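PDB 2B1E: exocyst complex component EXO70 from Saccharomyces cerevisiae, which serves as a subunit of the exocyst, the complex that tethers secretory vesicles to sites of exocytosis, and contributes to the assembly of that complex. Local coordinates for residues A[290-301]-A[375-386]. Residues are numbered along the deposited sequence; the frame is centred on the assembly and turned at random.
Sequences IDRIIKKANSIS and CIDTLAVNLERK
I293 sends its two branches to successive turns of helix 364-391: CD1 rests on the CB of C375, 3.8 Å away, while CG2, anti to the backbone N, lies 3.6 Å from L379 CA. Branching at CB lets one isoleucine cover both turns. A turn earlier, I290 meets C375 SG through CD1 at 3.5 Å, where a small side chain with a weakly polar sulfur suits a buried place. A297, whose lone methyl CB packs 3.6 Å from N382 CB, lets the backbones draw together. I294 CG1 presses tightly on T378 CG2 at 3.5 Å; the threonine hydroxyl is satisfied by the carbonyl of D374, within its own helix, and its methyl is left to meet I294. N382, though buried, has its N-H side satisfied: ND2 donates to T378 O (2.8 Å, N-H...O angle 161°), reaching that carbonyl from the face opposite N382 N. A leucine here has no N-H to give, and would probably leave T378 O with just the backbone N-H of the same helix turn. At the C-terminal end of helix 268-299, K386 bends at chi3 (76°) and brings NZ to a weak hydrogen bond with A297 O. A water 2.8 Å from K386 NZ also donates to K296 O and accepts from I300 N, and a second water joins S301 O to K386 O. Side chains of helix 311-323 also pack on I293, C375, L379 and L383. Helices 290-299 and 375-386 run in roughly the same direction, crossing at -30° with the axes of these segments 8.6 Å apart at closest approach, and belong to the stacked helical bundles that build the long rod of Exo70.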
ATOM      1  N   ILE A 290     -12.726  -7.438   2.005  1.00 28.05           N
ATOM      2  CA  ILE A 290     -13.685  -8.028   2.931  1.00 28.78           C
ATOM      3  C   ILE A 290     -15.047  -8.201   2.262  1.00 29.54           C
ATOM      4  O   ILE A 290     -15.644  -9.274   2.328  1.00 28.50           O
ATOM      5  CB  ILE A 290     -13.841  -7.163   4.211  1.00 26.00           C
ATOM      6  CG1 ILE A 290     -12.569  -7.252   5.064  1.00 26.02           C
ATOM      7  CG2 ILE A 290     -15.045  -7.630   5.020  1.00 26.19           C
ATOM      8  CD1 ILE A 290     -12.267  -8.655   5.602  1.00 24.58           C
ATOM      9  N   ASP A 291     -15.525  -7.140   1.618  1.00 30.95           N
ATOM     10  CA  ASP A 291     -16.813  -7.154   0.928  1.00 32.37           C
ATOM     11  C   ASP A 291     -16.799  -8.162  -0.215  1.00 31.51           C
ATOM     12  O   ASP A 291     -17.805  -8.808  -0.510  1.00 31.77           O
ATOM     13  CB  ASP A 291     -17.129  -5.755   0.392  1.00 35.50           C
ATOM     14  CG  ASP A 291     -17.468  -4.774   1.499  1.00 37.92           C
ATOM     15  OD1 ASP A 291     -17.087  -5.040   2.660  1.00 39.54           O
ATOM     16  OD2 ASP A 291     -18.106  -3.737   1.215  1.00 39.18           O
ATOM     17  N   ARG A 292     -15.644  -8.294  -0.850  1.00 30.22           N
ATOM     18  CA  ARG A 292     -15.478  -9.228  -1.948  1.00 29.15           C
ATOM     19  C   ARG A 292     -15.681 -10.660  -1.436  1.00 28.52           C
ATOM     20  O   ARG A 292     -16.327 -11.474  -2.089  1.00 28.80           O
ATOM     21  CB  ARG A 292     -14.077  -9.077  -2.531  1.00 29.52           C
ATOM     22  CG  ARG A 292     -13.815  -9.925  -3.743  1.00 30.70           C
ATOM     23  CD  ARG A 292     -12.361 -10.333  -3.780  1.00 33.12           C
ATOM     24  NE  ARG A 292     -12.000 -10.897  -5.070  1.00 32.79           N
ATOM     25  CZ  ARG A 292     -11.938 -10.189  -6.190  1.00 34.38           C
ATOM     26  NH1 ARG A 292     -12.214  -8.887  -6.167  1.00 34.96           N
ATOM     27  NH2 ARG A 292     -11.607 -10.779  -7.330  1.00 33.21           N
ATOM     28  N   ILE A 293     -15.125 -10.961  -0.266  1.00 27.00           N
ATOM     29  CA  ILE A 293     -15.254 -12.292   0.326  1.00 26.01           C
ATOM     30  C   ILE A 293     -16.711 -12.596   0.682  1.00 25.41           C
ATOM     31  O   ILE A 293     -17.216 -13.684   0.394  1.00 24.39           O
ATOM     32  CB  ILE A 293     -14.384 -12.428   1.596  1.00 23.91           C
ATOM     33  CG1 ILE A 293     -12.912 -12.206   1.239  1.00 22.74           C
ATOM     34  CG2 ILE A 293     -14.549 -13.819   2.196  1.00 25.66           C
ATOM     35  CD1 ILE A 293     -11.996 -12.102   2.445  1.00 24.40           C
ATOM     36  N   ILE A 294     -17.378 -11.634   1.315  1.00 25.23           N
ATOM     37  CA  ILE A 294     -18.778 -11.792   1.694  1.00 26.91           C
ATOM     38  C   ILE A 294     -19.655 -12.043   0.462  1.00 28.75           C
ATOM     39  O   ILE A 294     -20.607 -12.818   0.521  1.00 28.52           O
ATOM     40  CB  ILE A 294     -19.296 -10.540   2.446  1.00 25.91           C
ATOM     41  CG1 ILE A 294     -18.516 -10.370   3.749  1.00 23.90           C
ATOM     42  CG2 ILE A 294     -20.786 -10.677   2.746  1.00 24.34           C
ATOM     43  CD1 ILE A 294     -18.854  -9.108   4.509  1.00 26.44           C
ATOM     44  N   LYS A 295     -19.328 -11.394  -0.653  1.00 28.83           N
ATOM     45  CA  LYS A 295     -20.094 -11.566  -1.886  1.00 29.91           C
ATOM     46  C   LYS A 295     -19.796 -12.904  -2.548  1.00 28.59           C
ATOM     47  O   LYS A 295     -20.709 -13.622  -2.954  1.00 28.05           O
ATOM     48  CB  LYS A 295     -19.787 -10.437  -2.875  1.00 32.06           C
ATOM     49  CG  LYS A 295     -20.171  -9.054  -2.381  1.00 36.83           C
ATOM     50  CD  LYS A 295     -19.905  -8.004  -3.448  1.00 38.04           C
ATOM     51  CE  LYS A 295     -20.271  -6.611  -2.965  1.00 40.17           C
ATOM     52  NZ  LYS A 295     -19.983  -5.587  -4.013  1.00 42.34           N
ATOM     53  N   LYS A 296     -18.515 -13.232  -2.671  1.00 27.98           N
ATOM     54  CA  LYS A 296     -18.123 -14.494  -3.284  1.00 29.13           C
ATOM     55  C   LYS A 296     -18.645 -15.688  -2.471  1.00 28.51           C
ATOM     56  O   LYS A 296     -19.201 -16.627  -3.032  1.00 27.11           O
ATOM     57  CB  LYS A 296     -16.599 -14.571  -3.405  1.00 28.94           C
ATOM     58  CG  LYS A 296     -16.001 -13.647  -4.459  1.00 32.48           C
ATOM     59  CD  LYS A 296     -16.221 -14.205  -5.860  1.00 33.73           C
ATOM     60  CE  LYS A 296     -15.603 -13.312  -6.931  1.00 34.03           C
ATOM     61  NZ  LYS A 296     -16.241 -11.968  -6.934  1.00 34.76           N
ATOM     62  N   ALA A 297     -18.474 -15.646  -1.153  1.00 28.46           N
ATOM     63  CA  ALA A 297     -18.929 -16.745  -0.307  1.00 30.40           C
ATOM     64  C   ALA A 297     -20.438 -16.968  -0.377  1.00 31.72           C
ATOM     65  O   ALA A 297     -20.914 -18.074  -0.122  1.00 31.36           O
ATOM     66  CB  ALA A 297     -18.507 -16.507   1.144  1.00 29.34           C
ATOM     67  N   ASN A 298     -21.191 -15.926  -0.718  1.00 33.60           N
ATOM     68  CA  ASN A 298     -22.647 -16.047  -0.801  1.00 35.14           C
ATOM     69  C   ASN A 298     -23.195 -16.135  -2.228  1.00 35.36           C
ATOM     70  O   ASN A 298     -24.402 -16.313  -2.417  1.00 35.16           O
ATOM     71  CB  ASN A 298     -23.332 -14.879  -0.072  1.00 36.55           C
ATOM     72  CG  ASN A 298     -23.099 -14.899   1.439  1.00 38.25           C
ATOM     73  OD1 ASN A 298     -22.081 -14.411   1.932  1.00 37.47           O
ATOM     74  ND2 ASN A 298     -24.047 -15.472   2.177  1.00 39.70           N
ATOM     75  N   SER A 299     -22.323 -16.019  -3.227  1.00 35.27           N
ATOM     76  CA  SER A 299     -22.758 -16.087  -4.623  1.00 36.54           C
ATOM     77  C   SER A 299     -23.461 -17.408  -4.944  1.00 36.53           C
ATOM     78  O   SER A 299     -24.646 -17.416  -5.278  1.00 36.25           O
ATOM     79  CB  SER A 299     -21.569 -15.887  -5.570  1.00 38.38           C
ATOM     80  OG  SER A 299     -20.612 -16.923  -5.437  1.00 41.19           O
ATOM     81  N   ILE A 300     -22.738 -18.520  -4.847  1.00 35.31           N
ATOM     82  CA  ILE A 300     -23.322 -19.833  -5.120  1.00 34.91           C
ATOM     83  C   ILE A 300     -24.166 -20.247  -3.919  1.00 34.48           C
ATOM     84  O   ILE A 300     -23.639 -20.434  -2.829  1.00 35.00           O
ATOM     85  CB  ILE A 300     -22.226 -20.888  -5.360  1.00 35.79           C
ATOM     86  CG1 ILE A 300     -21.326 -20.437  -6.511  1.00 37.46           C
ATOM     87  CG2 ILE A 300     -22.856 -22.244  -5.660  1.00 36.17           C
ATOM     88  CD1 ILE A 300     -22.076 -20.141  -7.790  1.00 36.77           C
ATOM     89  N   SER A 301     -25.470 -20.400  -4.125  1.00 32.64           N
ATOM     90  CA  SER A 301     -26.387 -20.753  -3.043  1.00 31.84           C
ATOM     91  C   SER A 301     -26.242 -22.163  -2.484  1.00 29.75           C
ATOM     92  O   SER A 301     -26.513 -22.397  -1.307  1.00 27.83           O
ATOM     93  CB  SER A 301     -27.833 -20.547  -3.500  1.00 32.75           C
ATOM     94  OG  SER A 301     -28.117 -21.339  -4.640  1.00 32.98           O
ATOM     95  N   CYS A 375     -10.043 -11.424   7.450  1.00 21.80           N
ATOM     96  CA  CYS A 375     -10.429 -11.924   6.135  1.00 22.84           C
ATOM     97  C   CYS A 375     -10.743 -13.418   6.176  1.00 22.34           C
ATOM     98  O   CYS A 375     -11.736 -13.872   5.599  1.00 20.99           O
ATOM     99  CB  CYS A 375      -9.311 -11.668   5.114  1.00 23.70           C
ATOM    100  SG  CYS A 375      -9.232  -9.967   4.464  1.00 27.35           S
ATOM    101  N   ILE A 376      -9.890 -14.186   6.850  1.00 21.09           N
ATOM    102  CA  ILE A 376     -10.094 -15.624   6.952  1.00 19.53           C
ATOM    103  C   ILE A 376     -11.321 -15.918   7.811  1.00 19.65           C
ATOM    104  O   ILE A 376     -12.065 -16.853   7.525  1.00 18.93           O
ATOM    105  CB  ILE A 376      -8.835 -16.316   7.514  1.00 20.14           C
ATOM    106  CG1 ILE A 376      -7.676 -16.109   6.532  1.00 20.16           C
ATOM    107  CG2 ILE A 376      -9.083 -17.808   7.696  1.00 18.13           C
ATOM    108  CD1 ILE A 376      -6.318 -16.491   7.091  1.00 22.31           C
ATOM    109  N   ASP A 377     -11.544 -15.114   8.850  1.00 18.66           N
ATOM    110  CA  ASP A 377     -12.724 -15.294   9.695  1.00 19.18           C
ATOM    111  C   ASP A 377     -13.981 -15.057   8.858  1.00 19.42           C
ATOM    112  O   ASP A 377     -14.969 -15.796   8.957  1.00 19.34           O
ATOM    113  CB  ASP A 377     -12.740 -14.288  10.851  1.00 20.28           C
ATOM    114  CG  ASP A 377     -11.924 -14.739  12.049  1.00 23.21           C
ATOM    115  OD1 ASP A 377     -11.458 -15.898  12.076  1.00 22.60           O
ATOM    116  OD2 ASP A 377     -11.759 -13.916  12.978  1.00 25.58           O
ATOM    117  N   THR A 378     -13.944 -14.003   8.047  1.00 15.51           N
ATOM    118  CA  THR A 378     -15.081 -13.640   7.212  1.00 15.29           C
ATOM    119  C   THR A 378     -15.392 -14.737   6.205  1.00 14.28           C
ATOM    120  O   THR A 378     -16.553 -15.038   5.947  1.00 14.84           O
ATOM    121  CB  THR A 378     -14.816 -12.303   6.477  1.00 15.85           C
ATOM    122  OG1 THR A 378     -14.510 -11.295   7.449  1.00 15.14           O
ATOM    123  CG2 THR A 378     -16.047 -11.875   5.672  1.00 16.73           C
ATOM    124  N   LEU A 379     -14.353 -15.329   5.633  1.00 14.91           N
ATOM    125  CA  LEU A 379     -14.536 -16.411   4.671  1.00 15.59           C
ATOM    126  C   LEU A 379     -15.212 -17.621   5.327  1.00 16.68           C
ATOM    127  O   LEU A 379     -16.201 -18.158   4.816  1.00 16.23           O
ATOM    128  CB  LEU A 379     -13.183 -16.842   4.097  1.00 14.11           C
ATOM    129  CG  LEU A 379     -13.210 -18.096   3.218  1.00 13.41           C
ATOM    130  CD1 LEU A 379     -14.033 -17.840   1.941  1.00 12.72           C
ATOM    131  CD2 LEU A 379     -11.788 -18.483   2.874  1.00 15.54           C
ATOM    132  N   ALA A 380     -14.670 -18.053   6.461  1.00 18.14           N
ATOM    133  CA  ALA A 380     -15.211 -19.204   7.168  1.00 18.77           C
ATOM    134  C   ALA A 380     -16.666 -19.018   7.596  1.00 18.16           C
ATOM    135  O   ALA A 380     -17.510 -19.862   7.295  1.00 18.48           O
ATOM    136  CB  ALA A 380     -14.339 -19.533   8.389  1.00 19.48           C
ATOM    137  N   VAL A 381     -16.963 -17.919   8.288  1.00 18.79           N
ATOM    138  CA  VAL A 381     -18.323 -17.674   8.765  1.00 18.66           C
ATOM    139  C   VAL A 381     -19.331 -17.504   7.624  1.00 18.79           C
ATOM    140  O   VAL A 381     -20.446 -18.015   7.697  1.00 18.46           O
ATOM    141  CB  VAL A 381     -18.383 -16.433   9.703  1.00 21.30           C
ATOM    142  CG1 VAL A 381     -18.119 -15.164   8.920  1.00 21.59           C
ATOM    143  CG2 VAL A 381     -19.739 -16.362  10.391  1.00 21.81           C
ATOM    144  N   ASN A 382     -18.952 -16.790   6.569  1.00 17.16           N
ATOM    145  CA  ASN A 382     -19.862 -16.604   5.438  1.00 17.17           C
ATOM    146  C   ASN A 382     -20.098 -17.910   4.680  1.00 15.75           C
ATOM    147  O   ASN A 382     -21.201 -18.159   4.192  1.00 14.18           O
ATOM    148  CB  ASN A 382     -19.336 -15.512   4.521  1.00 17.23           C
ATOM    149  CG  ASN A 382     -19.725 -14.138   5.014  1.00 22.27           C
ATOM    150  OD1 ASN A 382     -20.817 -13.654   4.712  1.00 21.57           O
ATOM    151  ND2 ASN A 382     -18.854 -13.517   5.807  1.00 19.93           N
ATOM    152  N   LEU A 383     -19.074 -18.749   4.583  1.00 14.63           N
ATOM    153  CA  LEU A 383     -19.276 -20.040   3.944  1.00 13.53           C
ATOM    154  C   LEU A 383     -20.211 -20.840   4.853  1.00 11.54           C
ATOM    155  O   LEU A 383     -21.041 -21.609   4.373  1.00 12.17           O
ATOM    156  CB  LEU A 383     -17.964 -20.802   3.785  1.00 15.08           C
ATOM    157  CG  LEU A 383     -17.070 -20.411   2.612  1.00 14.55           C
ATOM    158  CD1 LEU A 383     -15.787 -21.215   2.661  1.00 15.32           C
ATOM    159  CD2 LEU A 383     -17.815 -20.641   1.295  1.00 17.04           C
ATOM    160  N   GLU A 384     -20.073 -20.663   6.166  1.00 11.29           N
ATOM    161  CA  GLU A 384     -20.930 -21.381   7.113  1.00 10.99           C
ATOM    162  C   GLU A 384     -22.371 -20.902   6.991  1.00 13.30           C
ATOM    163  O   GLU A 384     -23.309 -21.710   6.958  1.00 12.98           O
ATOM    164  CB  GLU A 384     -20.487 -21.176   8.569  1.00 11.46           C
ATOM    165  CG  GLU A 384     -21.066 -22.264   9.473  1.00 12.56           C
ATOM    166  CD  GLU A 384     -21.165 -21.889  10.942  1.00 14.27           C
ATOM    167  OE1 GLU A 384     -20.246 -21.227  11.483  1.00 16.99           O
ATOM    168  OE2 GLU A 384     -22.174 -22.280  11.560  1.00 12.63           O
ATOM    169  N   ARG A 385     -22.544 -19.583   6.961  1.00 14.80           N
ATOM    170  CA  ARG A 385     -23.869 -18.991   6.833  1.00 18.25           C
ATOM    171  C   ARG A 385     -24.568 -19.532   5.586  1.00 16.94           C
ATOM    172  O   ARG A 385     -25.725 -19.946   5.640  1.00 17.63           O
ATOM    173  CB  ARG A 385     -23.766 -17.463   6.753  1.00 20.34           C
ATOM    174  CG  ARG A 385     -25.096 -16.775   6.466  1.00 26.49           C
ATOM    175  CD  ARG A 385     -25.000 -15.260   6.568  1.00 27.16           C
ATOM    176  NE  ARG A 385     -24.825 -14.803   7.947  1.00 31.02           N
ATOM    177  CZ  ARG A 385     -23.650 -14.588   8.535  1.00 32.64           C
ATOM    178  NH1 ARG A 385     -22.517 -14.782   7.869  1.00 33.36           N
ATOM    179  NH2 ARG A 385     -23.605 -14.178   9.796  1.00 33.16           N
ATOM    180  N   LYS A 386     -23.858 -19.535   4.466  1.00 16.15           N
ATOM    181  CA  LYS A 386     -24.423 -20.035   3.224  1.00 15.83           C
ATOM    182  C   LYS A 386     -24.770 -21.515   3.326  1.00 13.63           C
ATOM    183  O   LYS A 386     -25.804 -21.953   2.832  1.00 15.09           O
ATOM    184  CB  LYS A 386     -23.453 -19.825   2.069  1.00 18.34           C
ATOM    185  CG  LYS A 386     -23.989 -20.402   0.770  1.00 21.69           C
ATOM    186  CD  LYS A 386     -23.008 -20.287  -0.346  1.00 26.70           C
ATOM    187  CE  LYS A 386     -21.894 -21.302  -0.241  1.00 26.69           C
ATOM    188  NZ  LYS A 386     -21.023 -21.180  -1.437  1.00 30.04           N
TER
HETATM  189  O   HOH W   1     -20.436 -19.002  -3.097  1.00 31.11           O
HETATM  190  O   HOH W   2     -27.146 -20.769   0.756  1.00 20.59           O